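Local coordinates for filamentation induced by cAMP protein Fic (PDB 4RGL) that belongs to the Fic/DOC family and is largely helical, with a C-terminal region probably related to helix-turn-helix domains, at residues A[51-56]-A[89-94]. Numbering follows the deposited sequence.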
loop_
_atom_site.group_PDB
_atom_site.type_symbol
_atom_site.label_atom_id
_atom_site.label_comp_id
_atom_site.label_asym_id
_atom_site.label_seq_id
_atom_site.Cartn_x
_atom_site.Cartn_y
_atom_site.Cartn_z
ATOM N N ARG A 51 -2.143 -2.157 3.709
ATOM C CA ARG A 51 -3.471 -2.019 3.090
ATOM C C ARG A 51 -3.496 -2.666 1.700
ATOM O O ARG A 51 -4.445 -3.381 1.374
ATOM C CB ARG A 51 -3.881 -0.541 2.991
ATOM C CG ARG A 51 -4.235 0.091 4.330
ATOM C CD ARG A 51 -4.621 1.544 4.170
ATOM N NE ARG A 51 -5.828 1.697 3.357
ATOM C CZ ARG A 51 -6.214 2.845 2.814
ATOM N NH1 ARG A 51 -5.465 3.935 2.947
ATOM N NH2 ARG A 51 -7.324 2.903 2.090
ATOM N N THR A 52 -2.440 -2.421 0.882
ATOM C CA THR A 52 -2.301 -3.025 -0.451
ATOM C C THR A 52 -2.311 -4.574 -0.350
ATOM O O THR A 52 -3.070 -5.238 -1.063
ATOM C CB THR A 52 -1.002 -2.521 -1.122
ATOM O OG1 THR A 52 -1.162 -1.148 -1.468
ATOM C CG2 THR A 52 -0.625 -3.329 -2.363
ATOM N N ILE A 53 -1.494 -5.128 0.553
ATOM C CA ILE A 53 -1.364 -6.569 0.720
ATOM C C ILE A 53 -2.688 -7.169 1.211
ATOM O O ILE A 53 -3.205 -8.099 0.590
ATOM C CB ILE A 53 -0.190 -6.899 1.686
ATOM C CG1 ILE A 53 1.170 -6.481 1.051
ATOM C CG2 ILE A 53 -0.190 -8.383 2.063
ATOM C CD1 ILE A 53 2.299 -6.365 2.017
ATOM N N GLN A 54 -3.257 -6.610 2.299
ATOM C CA GLN A 54 -4.496 -7.122 2.873
ATOM C C GLN A 54 -5.619 -7.124 1.826
ATOM O O GLN A 54 -6.278 -8.141 1.650
ATOM C CB GLN A 54 -4.905 -6.299 4.106
ATOM C CG GLN A 54 -6.101 -6.880 4.881
ATOM C CD GLN A 54 -7.420 -6.618 4.202
ATOM O OE1 GLN A 54 -7.680 -5.526 3.697
ATOM N NE2 GLN A 54 -8.300 -7.592 4.234
ATOM N N ALA A 55 -5.807 -6.000 1.109
ATOM C CA ALA A 55 -6.875 -5.889 0.112
ATOM C C ALA A 55 -6.635 -6.836 -1.073
ATOM O O ALA A 55 -7.546 -7.566 -1.460
ATOM C CB ALA A 55 -6.993 -4.458 -0.379
ATOM N N SER A 56 -5.392 -6.856 -1.625
ATOM C CA SER A 56 -5.052 -7.737 -2.762
ATOM C C SER A 56 -5.334 -9.206 -2.418
ATOM O O SER A 56 -5.923 -9.924 -3.230
ATOM C CB SER A 56 -3.587 -7.562 -3.160
ATOM O OG SER A 56 -3.248 -8.358 -4.283
ATOM N N ARG A 89 2.974 -13.296 4.601
ATOM C CA ARG A 89 4.430 -13.243 4.713
ATOM C C ARG A 89 5.076 -13.220 3.323
ATOM O O ARG A 89 5.913 -12.361 3.051
ATOM C CB ARG A 89 4.967 -14.434 5.536
ATOM C CG ARG A 89 4.479 -14.468 6.987
ATOM C CD ARG A 89 5.345 -15.386 7.830
ATOM N NE ARG A 89 4.842 -15.517 9.199
ATOM C CZ ARG A 89 4.111 -16.545 9.626
ATOM N NH1 ARG A 89 3.805 -17.540 8.799
ATOM N NH2 ARG A 89 3.690 -16.591 10.884
ATOM N N ASN A 90 4.636 -14.132 2.420
ATOM C CA ASN A 90 5.156 -14.198 1.046
ATOM C C ASN A 90 4.846 -12.911 0.276
ATOM O O ASN A 90 5.725 -12.381 -0.412
ATOM C CB ASN A 90 4.573 -15.411 0.299
ATOM C CG ASN A 90 5.146 -16.743 0.732
ATOM O OD1 ASN A 90 5.920 -16.840 1.692
ATOM N ND2 ASN A 90 4.806 -17.793 0.005
ATOM N N ALA A 91 3.597 -12.398 0.399
ATOM C CA ALA A 91 3.195 -11.159 -0.274
ATOM C C ALA A 91 4.067 -9.982 0.177
ATOM O O ALA A 91 4.639 -9.283 -0.668
ATOM C CB ALA A 91 1.734 -10.864 0.001
ATOM N N PHE A 92 4.240 -9.810 1.514
ATOM C CA PHE A 92 5.089 -8.744 2.052
ATOM C C PHE A 92 6.519 -8.873 1.524
ATOM O O PHE A 92 7.121 -7.876 1.132
ATOM C CB PHE A 92 5.083 -8.756 3.595
ATOM C CG PHE A 92 6.069 -7.786 4.207
ATOM C CD1 PHE A 92 5.813 -6.418 4.212
ATOM C CD2 PHE A 92 7.271 -8.237 4.749
ATOM C CE1 PHE A 92 6.743 -5.519 4.739
ATOM C CE2 PHE A 92 8.195 -7.338 5.282
ATOM C CZ PHE A 92 7.922 -5.988 5.284
ATOM N N ALA A 93 7.042 -10.099 1.479
ATOM C CA ALA A 93 8.381 -10.358 0.974
ATOM C C ALA A 93 8.493 -9.994 -0.520
ATOM O O ALA A 93 9.519 -9.454 -0.951
ATOM C CB ALA A 93 8.739 -11.816 1.183
ATOM N N THR A 94 7.414 -10.245 -1.293
ATOM C CA THR A 94 7.396 -10.018 -2.739
ATOM C C THR A 94 7.385 -8.508 -3.057
ATOM O O THR A 94 8.182 -8.050 -3.880
ATOM C CB THR A 94 6.183 -10.728 -3.367
ATOM O OG1 THR A 94 6.141 -12.073 -2.896
ATOM C CG2 THR A 94 6.221 -10.713 -4.885
#
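Two torsions of Ile-53 shape its meeting with Ala-91 and Phe-92: CG2 lies anti to the backbone N, with CG1 beside that nitrogen (chi1 -66°), and the chain then runs on extended to CD1. One beta-branched side chain thereby offers two separate methyl groups to helix 82-95. The CG2 branch meets Ala-91 methyl to methyl, Ile-53 CG2 lying 3.8 Å from Ala-91 CB. The longer branch reaches the next residue along the helix, where Ile-53 CD1 comes within 3.7 Å of Phe-92 CA and 4.0 Å of Phe-92 CB, so part of what it touches is backbone. Phe-92 carries its CG anti to its own N (chi1 173°), and its ring leads away from segment 51-56. The CD1 methyl of Ile-53 lies at the edge of the ring, near the ring plane, 4.1 Å from Phe-92 CD1, and does not sit over a face.

The principle illustrated is that a small residue lets two helices draw close: the CA atoms of Ile-53 and Ala-91 are 6.5 Å apart, and the alanine methyl points toward the partner helix. Helix 66-74, which lies between the two in the chain, adds Ile-73 against both Ile-53 and Phe-92, while Tyr-95 of helix 82-95 also touches Ile-53. Polar neighbours look to other parts of the chain: Ser-56 OG hydrogen-bonds to Arg-194, Thr-52 OG1 to Glu-214, and Asn-90 ND2 to the carbonyl of Arg-118.

With no hydrogen bond running from one segment to the other, this small buried contact is apolar, resting on dispersion and the exclusion of water, and it depends on the shape of one branched side chain set against the alanine methyl and the CA-CB part of Phe-92.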